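Local coordinates for Carboxylesterase/phospholipase family protein (Francisella tularensis subsp. tularensis, PDB 4F21), which probably hydrolyses carboxylic ester bonds as a serine hydrolase of the carboxylesterase/phospholipase family with an alpha/beta-hydrolase fold, at residues E28-W42 with S63-D75. Sequence-based numbering, arbitrary orientation.
Sequences ELMEPAKQARFCVIW and SLDEIRFIFPHAD
Strand 67-72 sits between edge strand 27-30, to which it is antiparallel (173°), and strand 38-44, to which it is parallel, the crossed-over order at this end of the alpha/beta-hydrolase sheet. Glu28 with Phe71 and Met30 with Phe69 each exchange two backbone hydrogen bonds, whereas the parallel side is laced in steps from Phe38 to Trp42. On one face of the sheet, Val40 lies alongside Phe69, its CB 3.6 Å from Phe69 CE2, and Trp42 CB approaches Phe71 CE1. The other face carries Leu29 beside Ile70, with Leu29 CD1 3.7 Å from Ile70 CD1, and Cys39 SG against Ile70 CG1. The Arg68 chain, extended to CD, turns at chi3 (-70°) so that NH2 meets Glu31 OE1 at 3.1 Å in a salt bridge, while Ala36 CB sits over one guanidinium face. Just before the parallel strands begin, Arg37 grips Glu66 side-on: Arg37 NE reaches Glu66 OE1 at 2.9 Å and NH2 reaches OE2 at 3.2 Å; both oxygens lie close to the guanidinium plane, while the nitrogens come from above the carboxylate plane. Glu66 O also accepts the backbone N-H groups of Arg37 and Phe38. Apolar packing thus accompanies the strand pairing, while two ion pairs link loop 31-37 to Glu66 and Arg68.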
ATOM      1  N   GLU A  28      -2.000  14.370   7.602  1.00 44.36           N
ATOM      2  CA  GLU A  28      -2.293  14.216   9.019  1.00 36.46           C
ATOM      3  C   GLU A  28      -1.156  13.467   9.691  1.00 35.25           C
ATOM      4  O   GLU A  28      -0.699  12.434   9.201  1.00 24.71           O
ATOM      5  CB  GLU A  28      -3.606  13.460   9.226  1.00 35.50           C
ATOM      6  CG  GLU A  28      -4.847  14.211   8.777  1.00 47.62           C
ATOM      7  CD  GLU A  28      -5.325  15.231   9.797  1.00 57.09           C
ATOM      8  OE1 GLU A  28      -4.478  15.892  10.435  1.00 39.20           O
ATOM      9  OE2 GLU A  28      -6.554  15.370   9.962  1.00 69.97           O
ATOM     10  N   LEU A  29      -0.692  13.986  10.818  1.00 43.15           N
ATOM     11  CA  LEU A  29       0.439  13.377  11.492  1.00 41.53           C
ATOM     12  C   LEU A  29       0.095  13.022  12.931  1.00 41.31           C
ATOM     13  O   LEU A  29      -0.306  13.882  13.717  1.00 36.72           O
ATOM     14  CB  LEU A  29       1.656  14.303  11.428  1.00 27.68           C
ATOM     15  CG  LEU A  29       3.025  13.642  11.581  1.00 26.87           C
ATOM     16  CD1 LEU A  29       4.064  14.394  10.771  1.00 33.39           C
ATOM     17  CD2 LEU A  29       3.431  13.580  13.045  1.00 37.34           C
ATOM     18  N   MET A  30       0.241  11.745  13.265  1.00 54.60           N
ATOM     19  CA  MET A  30       0.046  11.298  14.639  1.00 70.17           C
ATOM     20  C   MET A  30       1.385  11.008  15.301  1.00 79.49           C
ATOM     21  O   MET A  30       2.097  10.082  14.903  1.00 92.52           O
ATOM     22  CB  MET A  30      -0.847  10.058  14.699  1.00 67.32           C
ATOM     23  CG  MET A  30      -2.321  10.330  14.463  1.00 69.81           C
ATOM     24  SD  MET A  30      -3.334   8.880  14.809  1.00 87.77           S
ATOM     25  CE  MET A  30      -4.966   9.493  14.395  1.00188.30           C
ATOM     26  N   GLU A  31       1.724  11.809  16.304  1.00 52.65           N
ATOM     27  CA  GLU A  31       2.945  11.602  17.065  1.00 50.05           C
ATOM     28  C   GLU A  31       2.653  10.654  18.221  1.00 52.51           C
ATOM     29  O   GLU A  31       1.672  10.833  18.940  1.00 34.95           O
ATOM     30  CB  GLU A  31       3.484  12.935  17.584  1.00 64.91           C
ATOM     31  CG  GLU A  31       4.990  12.957  17.778  1.00 67.50           C
ATOM     32  CD  GLU A  31       5.741  12.736  16.479  1.00 64.79           C
ATOM     33  OE1 GLU A  31       6.543  11.780  16.405  1.00 55.24           O
ATOM     34  OE2 GLU A  31       5.529  13.522  15.532  1.00 71.37           O
ATOM     35  N   PRO A  32       3.502   9.631  18.397  1.00 55.08           N
ATOM     36  CA  PRO A  32       3.247   8.591  19.396  1.00 37.63           C
ATOM     37  C   PRO A  32       3.430   9.105  20.819  1.00 56.11           C
ATOM     38  O   PRO A  32       4.062  10.143  21.023  1.00 44.46           O
ATOM     39  CB  PRO A  32       4.304   7.536  19.068  1.00 15.57           C
ATOM     40  CG  PRO A  32       5.417   8.309  18.462  1.00 15.75           C
ATOM     41  CD  PRO A  32       4.766   9.402  17.674  1.00 40.94           C
ATOM     42  N   ALA A  33       2.872   8.380  21.785  1.00 70.89           N
ATOM     43  CA  ALA A  33       2.965   8.752  23.192  1.00 58.83           C
ATOM     44  C   ALA A  33       4.416   8.788  23.667  1.00 63.85           C
ATOM     45  O   ALA A  33       4.868   9.789  24.225  1.00 90.30           O
ATOM     46  CB  ALA A  33       2.140   7.801  24.047  1.00 47.48           C
ATOM     47  N   LYS A  34       5.142   7.696  23.448  1.00 30.66           N
ATOM     48  CA  LYS A  34       6.568   7.665  23.752  1.00 54.20           C
ATOM     49  C   LYS A  34       7.348   8.131  22.527  1.00 59.44           C
ATOM     50  O   LYS A  34       6.757   8.580  21.544  1.00 68.46           O
ATOM     51  CB  LYS A  34       7.011   6.258  24.166  1.00 60.65           C
ATOM     52  CG  LYS A  34       6.309   5.716  25.406  1.00 47.04           C
ATOM     53  CD  LYS A  34       6.825   4.334  25.778  1.00 41.97           C
ATOM     54  CE  LYS A  34       6.115   3.793  27.009  1.00 38.12           C
ATOM     55  NZ  LYS A  34       6.622   2.444  27.388  1.00 40.74           N
ATOM     56  N   GLN A  35       8.671   8.022  22.587  1.00 44.20           N
ATOM     57  CA  GLN A  35       9.525   8.459  21.489  1.00 29.71           C
ATOM     58  C   GLN A  35       9.211   7.702  20.204  1.00 24.73           C
ATOM     59  O   GLN A  35       8.981   6.496  20.228  1.00 31.33           O
ATOM     60  CB  GLN A  35      10.997   8.273  21.855  1.00 27.02           C
ATOM     61  CG  GLN A  35      11.960   8.849  20.836  1.00 33.98           C
ATOM     62  CD  GLN A  35      13.392   8.434  21.094  1.00 77.01           C
ATOM     63  OE1 GLN A  35      13.666   7.277  21.414  1.00 89.96           O
ATOM     64  NE2 GLN A  35      14.315   9.380  20.961  1.00 86.32           N
ATOM     65  N   ALA A  36       9.199   8.416  19.083  1.00 39.32           N
ATOM     66  CA  ALA A  36       8.950   7.793  17.789  1.00 16.51           C
ATOM     67  C   ALA A  36      10.129   6.923  17.390  1.00 33.25           C
ATOM     68  O   ALA A  36      11.244   7.411  17.221  1.00 27.67           O
ATOM     69  CB  ALA A  36       8.685   8.843  16.725  1.00 16.64           C
ATOM     70  N   ARG A  37       9.874   5.628  17.250  1.00 42.73           N
ATOM     71  CA  ARG A  37      10.900   4.686  16.837  1.00 22.97           C
ATOM     72  C   ARG A  37      10.458   4.025  15.537  1.00 21.27           C
ATOM     73  O   ARG A  37      11.282   3.567  14.747  1.00 22.68           O
ATOM     74  CB  ARG A  37      11.140   3.643  17.936  1.00 23.44           C
ATOM     75  CG  ARG A  37      12.395   2.795  17.751  1.00 40.37           C
ATOM     76  CD  ARG A  37      12.874   2.199  19.075  1.00 43.69           C
ATOM     77  NE  ARG A  37      11.885   1.318  19.696  1.00 55.82           N
ATOM     78  CZ  ARG A  37      11.857  -0.003  19.545  1.00 63.65           C
ATOM     79  NH1 ARG A  37      12.759  -0.605  18.784  1.00 65.26           N
ATOM     80  NH2 ARG A  37      10.922  -0.726  20.148  1.00 80.36           N
ATOM     81  N   PHE A  38       9.146   4.001  15.319  1.00 31.07           N
ATOM     82  CA  PHE A  38       8.564   3.364  14.142  1.00 38.80           C
ATOM     83  C   PHE A  38       7.651   4.330  13.396  1.00 40.18           C
ATOM     84  O   PHE A  38       7.310   5.391  13.914  1.00 29.52           O
ATOM     85  CB  PHE A  38       7.789   2.111  14.549  1.00 28.07           C
ATOM     86  CG  PHE A  38       8.596   1.139  15.366  1.00 37.51           C
ATOM     87  CD1 PHE A  38       9.650   0.444  14.798  1.00 21.26           C
ATOM     88  CD2 PHE A  38       8.295   0.913  16.698  1.00 52.39           C
ATOM     89  CE1 PHE A  38      10.388  -0.450  15.542  1.00 32.91           C
ATOM     90  CE2 PHE A  38       9.033   0.017  17.448  1.00 49.33           C
ATOM     91  CZ  PHE A  38      10.081  -0.663  16.868  1.00 16.05           C
ATOM     92  N   CYS A  39       7.260   3.966  12.177  1.00 32.41           N
ATOM     93  CA  CYS A  39       6.413   4.837  11.364  1.00 32.46           C
ATOM     94  C   CYS A  39       5.592   4.075  10.324  1.00 17.67           C
ATOM     95  O   CYS A  39       6.083   3.152   9.679  1.00 15.23           O
ATOM     96  CB  CYS A  39       7.251   5.924  10.683  1.00 40.73           C
ATOM     97  SG  CYS A  39       6.299   7.134   9.731  1.00 30.21           S
ATOM     98  N   VAL A  40       4.332   4.465  10.171  1.00 23.87           N
ATOM     99  CA  VAL A  40       3.470   3.850   9.172  1.00 44.29           C
ATOM    100  C   VAL A  40       2.907   4.902   8.226  1.00 54.34           C
ATOM    101  O   VAL A  40       2.129   5.771   8.630  1.00 72.66           O
ATOM    102  CB  VAL A  40       2.305   3.059   9.804  1.00 32.69           C
ATOM    103  CG1 VAL A  40       1.627   2.186   8.751  1.00 14.84           C
ATOM    104  CG2 VAL A  40       2.803   2.204  10.950  1.00 20.23           C
ATOM    105  N   ILE A  41       3.318   4.823   6.965  1.00 25.24           N
ATOM    106  CA  ILE A  41       2.793   5.702   5.939  1.00 14.37           C
ATOM    107  C   ILE A  41       1.565   5.055   5.308  1.00 30.28           C
ATOM    108  O   ILE A  41       1.681   4.076   4.570  1.00 18.26           O
ATOM    109  CB  ILE A  41       3.857   6.014   4.876  1.00 24.74           C
ATOM    110  CG1 ILE A  41       5.107   6.584   5.547  1.00 21.17           C
ATOM    111  CG2 ILE A  41       3.314   6.986   3.840  1.00 15.60           C
ATOM    112  CD1 ILE A  41       6.187   7.011   4.584  1.00 24.72           C
ATOM    113  N   TRP A  42       0.392   5.598   5.631  1.00 20.20           N
ATOM    114  CA  TRP A  42      -0.887   5.074   5.155  1.00 32.03           C
ATOM    115  C   TRP A  42      -1.439   5.922   4.012  1.00 49.34           C
ATOM    116  O   TRP A  42      -1.777   7.092   4.200  1.00 37.78           O
ATOM    117  CB  TRP A  42      -1.903   5.028   6.302  1.00 48.11           C
ATOM    118  CG  TRP A  42      -3.130   4.219   5.993  1.00 67.17           C
ATOM    119  CD1 TRP A  42      -4.226   4.628   5.290  1.00 72.54           C
ATOM    120  CD2 TRP A  42      -3.386   2.863   6.382  1.00 69.54           C
ATOM    121  NE1 TRP A  42      -5.145   3.609   5.213  1.00 59.84           N
ATOM    122  CE2 TRP A  42      -4.655   2.516   5.877  1.00 64.96           C
ATOM    123  CE3 TRP A  42      -2.665   1.908   7.108  1.00 61.26           C
ATOM    124  CZ2 TRP A  42      -5.217   1.256   6.070  1.00 65.26           C
ATOM    125  CZ3 TRP A  42      -3.227   0.656   7.300  1.00 59.85           C
ATOM    126  CH2 TRP A  42      -4.489   0.342   6.784  1.00 53.79           C
ATOM    127  N   SER A  63       0.818  -1.806  20.720  1.00 42.92           N
ATOM    128  CA  SER A  63       1.322  -0.619  21.402  1.00 52.80           C
ATOM    129  C   SER A  63       1.706   0.470  20.403  1.00 69.69           C
ATOM    130  O   SER A  63       2.583   0.277  19.563  1.00 80.88           O
ATOM    131  CB  SER A  63       2.508  -0.966  22.312  1.00 31.81           C
ATOM    132  OG  SER A  63       3.603  -1.497  21.584  1.00 30.50           O
ATOM    133  N   LEU A  64       1.026   1.609  20.492  1.00 57.79           N
ATOM    134  CA  LEU A  64       1.334   2.751  19.645  1.00 46.96           C
ATOM    135  C   LEU A  64       2.134   3.769  20.442  1.00 34.26           C
ATOM    136  O   LEU A  64       2.126   4.964  20.146  1.00 44.58           O
ATOM    137  CB  LEU A  64       0.055   3.380  19.094  1.00 46.92           C
ATOM    138  CG  LEU A  64      -0.793   2.463  18.211  1.00 51.52           C
ATOM    139  CD1 LEU A  64      -1.999   3.212  17.683  1.00 60.60           C
ATOM    140  CD2 LEU A  64       0.026   1.876  17.065  1.00 29.12           C
ATOM    141  N   ASP A  65       2.818   3.273  21.466  1.00 30.38           N
ATOM    142  CA  ASP A  65       3.742   4.079  22.247  1.00 31.10           C
ATOM    143  C   ASP A  65       4.862   4.643  21.375  1.00 41.86           C
ATOM    144  O   ASP A  65       5.282   5.782  21.561  1.00 59.59           O
ATOM    145  CB  ASP A  65       4.340   3.251  23.385  1.00 17.61           C
ATOM    146  CG  ASP A  65       3.371   3.053  24.534  1.00 69.65           C
ATOM    147  OD1 ASP A  65       3.313   1.931  25.080  1.00 70.99           O
ATOM    148  OD2 ASP A  65       2.672   4.022  24.896  1.00 62.17           O
ATOM    149  N   GLU A  66       5.335   3.851  20.417  1.00 47.31           N
ATOM    150  CA  GLU A  66       6.497   4.240  19.622  1.00 44.26           C
ATOM    151  C   GLU A  66       6.245   4.227  18.116  1.00 45.96           C
ATOM    152  O   GLU A  66       7.148   3.918  17.340  1.00 51.72           O
ATOM    153  CB  GLU A  66       7.680   3.325  19.942  1.00 44.76           C
ATOM    154  CG  GLU A  66       7.983   3.188  21.421  1.00 42.04           C
ATOM    155  CD  GLU A  66       9.223   2.359  21.682  1.00 59.86           C
ATOM    156  OE1 GLU A  66      10.339   2.905  21.554  1.00 52.08           O
ATOM    157  OE2 GLU A  66       9.080   1.162  22.013  1.00 82.89           O
ATOM    158  N   ILE A  67       5.029   4.568  17.702  1.00 42.45           N
ATOM    159  CA  ILE A  67       4.686   4.537  16.280  1.00 58.23           C
ATOM    160  C   ILE A  67       4.101   5.856  15.769  1.00 61.98           C
ATOM    161  O   ILE A  67       3.016   6.267  16.181  1.00 70.25           O
ATOM    162  CB  ILE A  67       3.710   3.383  15.957  1.00 42.49           C
ATOM    163  CG1 ILE A  67       4.333   2.038  16.333  1.00 52.02           C
ATOM    164  CG2 ILE A  67       3.346   3.386  14.485  1.00 34.91           C
ATOM    165  CD1 ILE A  67       3.445   0.855  16.054  1.00 54.55           C
ATOM    166  N   ARG A  68       4.834   6.512  14.871  1.00 20.97           N
ATOM    167  CA  ARG A  68       4.355   7.716  14.202  1.00 13.34           C
ATOM    168  C   ARG A  68       3.487   7.337  13.013  1.00 30.22           C
ATOM    169  O   ARG A  68       3.836   6.446  12.246  1.00 27.84           O
ATOM    170  CB  ARG A  68       5.529   8.561  13.708  1.00 31.54           C
ATOM    171  CG  ARG A  68       5.109   9.777  12.889  1.00 18.72           C
ATOM    172  CD  ARG A  68       6.301  10.482  12.259  1.00 14.88           C
ATOM    173  NE  ARG A  68       7.134  11.161  13.247  1.00 21.54           N
ATOM    174  CZ  ARG A  68       8.303  10.706  13.681  1.00 23.28           C
ATOM    175  NH1 ARG A  68       8.780   9.564  13.214  1.00 30.15           N
ATOM    176  NH2 ARG A  68       8.995  11.394  14.581  1.00 15.20           N
ATOM    177  N   PHE A  69       2.358   8.017  12.850  1.00 59.26           N
ATOM    178  CA  PHE A  69       1.484   7.738  11.713  1.00 47.27           C
ATOM    179  C   PHE A  69       1.445   8.886  10.706  1.00 55.50           C
ATOM    180  O   PHE A  69       1.218  10.045  11.075  1.00 67.35           O
ATOM    181  CB  PHE A  69       0.071   7.382  12.182  1.00 41.92           C
ATOM    182  CG  PHE A  69      -0.089   5.943  12.597  1.00 43.85           C
ATOM    183  CD1 PHE A  69       0.042   5.568  13.922  1.00 40.83           C
ATOM    184  CD2 PHE A  69      -0.374   4.965  11.656  1.00 41.99           C
ATOM    185  CE1 PHE A  69      -0.110   4.247  14.301  1.00 44.92           C
ATOM    186  CE2 PHE A  69      -0.525   3.644  12.032  1.00 44.12           C
ATOM    187  CZ  PHE A  69      -0.394   3.285  13.355  1.00 34.11           C
ATOM    188  N   ILE A  70       1.666   8.548   9.437  1.00 43.49           N
ATOM    189  CA  ILE A  70       1.650   9.525   8.351  1.00 36.43           C
ATOM    190  C   ILE A  70       0.482   9.284   7.396  1.00 24.06           C
ATOM    191  O   ILE A  70       0.428   8.255   6.728  1.00 18.20           O
ATOM    192  CB  ILE A  70       2.957   9.472   7.541  1.00 39.28           C
ATOM    193  CG1 ILE A  70       4.152   9.739   8.451  1.00 37.70           C
ATOM    194  CG2 ILE A  70       2.926  10.480   6.400  1.00 48.38           C
ATOM    195  CD1 ILE A  70       4.093  11.082   9.136  1.00 51.93           C
ATOM    196  N   PHE A  71      -0.447  10.238   7.339  1.00 25.34           N
ATOM    197  CA  PHE A  71      -1.601  10.165   6.444  1.00 36.16           C
ATOM    198  C   PHE A  71      -1.573  11.274   5.395  1.00 41.94           C
ATOM    199  O   PHE A  71      -2.211  12.311   5.580  1.00 40.12           O
ATOM    200  CB  PHE A  71      -2.905  10.289   7.234  1.00 20.94           C
ATOM    201  CG  PHE A  71      -3.284   9.053   7.994  1.00 26.14           C
ATOM    202  CD1 PHE A  71      -3.999   8.041   7.380  1.00 15.28           C
ATOM    203  CD2 PHE A  71      -2.943   8.914   9.328  1.00 29.97           C
ATOM    204  CE1 PHE A  71      -4.354   6.904   8.076  1.00 45.12           C
ATOM    205  CE2 PHE A  71      -3.295   7.780  10.031  1.00 33.67           C
ATOM    206  CZ  PHE A  71      -4.002   6.772   9.404  1.00 49.96           C
ATOM    207  N   PRO A  72      -0.843  11.062   4.289  1.00 31.88           N
ATOM    208  CA  PRO A  72      -0.782  12.061   3.214  1.00 42.32           C
ATOM    209  C   PRO A  72      -2.152  12.318   2.593  1.00 68.16           C
ATOM    210  O   PRO A  72      -2.951  11.388   2.474  1.00 86.22           O
ATOM    211  CB  PRO A  72       0.147  11.413   2.185  1.00 23.13           C
ATOM    212  CG  PRO A  72       0.936  10.414   2.957  1.00 43.62           C
ATOM    213  CD  PRO A  72       0.006   9.895   4.002  1.00 33.09           C
ATOM    214  N   HIS A  73      -2.420  13.565   2.212  1.00 63.29           N
ATOM    215  CA  HIS A  73      -3.688  13.913   1.577  1.00 88.52           C
ATOM    216  C   HIS A  73      -3.762  13.328   0.171  1.00 85.33           C
ATOM    217  O   HIS A  73      -2.736  13.102  -0.470  1.00 76.07           O
ATOM    218  CB  HIS A  73      -3.893  15.430   1.545  1.00123.89           C
ATOM    219  CG  HIS A  73      -4.264  16.019   2.872  1.00160.54           C
ATOM    220  ND1 HIS A  73      -3.773  15.536   4.066  1.00174.88           N
ATOM    221  CD2 HIS A  73      -5.076  17.054   3.191  1.00173.71           C
ATOM    222  CE1 HIS A  73      -4.268  16.248   5.064  1.00179.79           C
ATOM    223  NE2 HIS A  73      -5.061  17.175   4.561  1.00180.03           N
ATOM    224  N   ALA A  74      -4.983  13.103  -0.307  1.00117.37           N
ATOM    225  CA  ALA A  74      -5.222  12.346  -1.539  1.00131.57           C
ATOM    226  C   ALA A  74      -4.606  12.937  -2.811  1.00124.84           C
ATOM    227  O   ALA A  74      -4.676  12.323  -3.875  1.00129.09           O
ATOM    228  CB  ALA A  74      -6.719  12.116  -1.735  1.00137.86           C
ATOM    229  N   ASP A  75      -4.006  14.119  -2.704  1.00 96.76           N
ATOM    230  CA  ASP A  75      -3.355  14.739  -3.851  1.00 81.10           C
ATOM    231  C   ASP A  75      -2.090  13.969  -4.215  1.00 86.31           C
ATOM    232  O   ASP A  75      -1.599  14.055  -5.340  1.00 85.21           O
ATOM    233  CB  ASP A  75      -3.018  16.201  -3.557  1.00 76.56           C
ATOM    234  CG  ASP A  75      -4.010  16.848  -2.611  1.00 75.47           C
ATOM    235  OD1 ASP A  75      -5.156  16.358  -2.527  1.00 55.70           O
ATOM    236  OD2 ASP A  75      -3.644  17.844  -1.952  1.00 85.19           O
TER
HETATM  237  O   HOH W   1      -3.810   8.654   4.038  1.00 23.27           O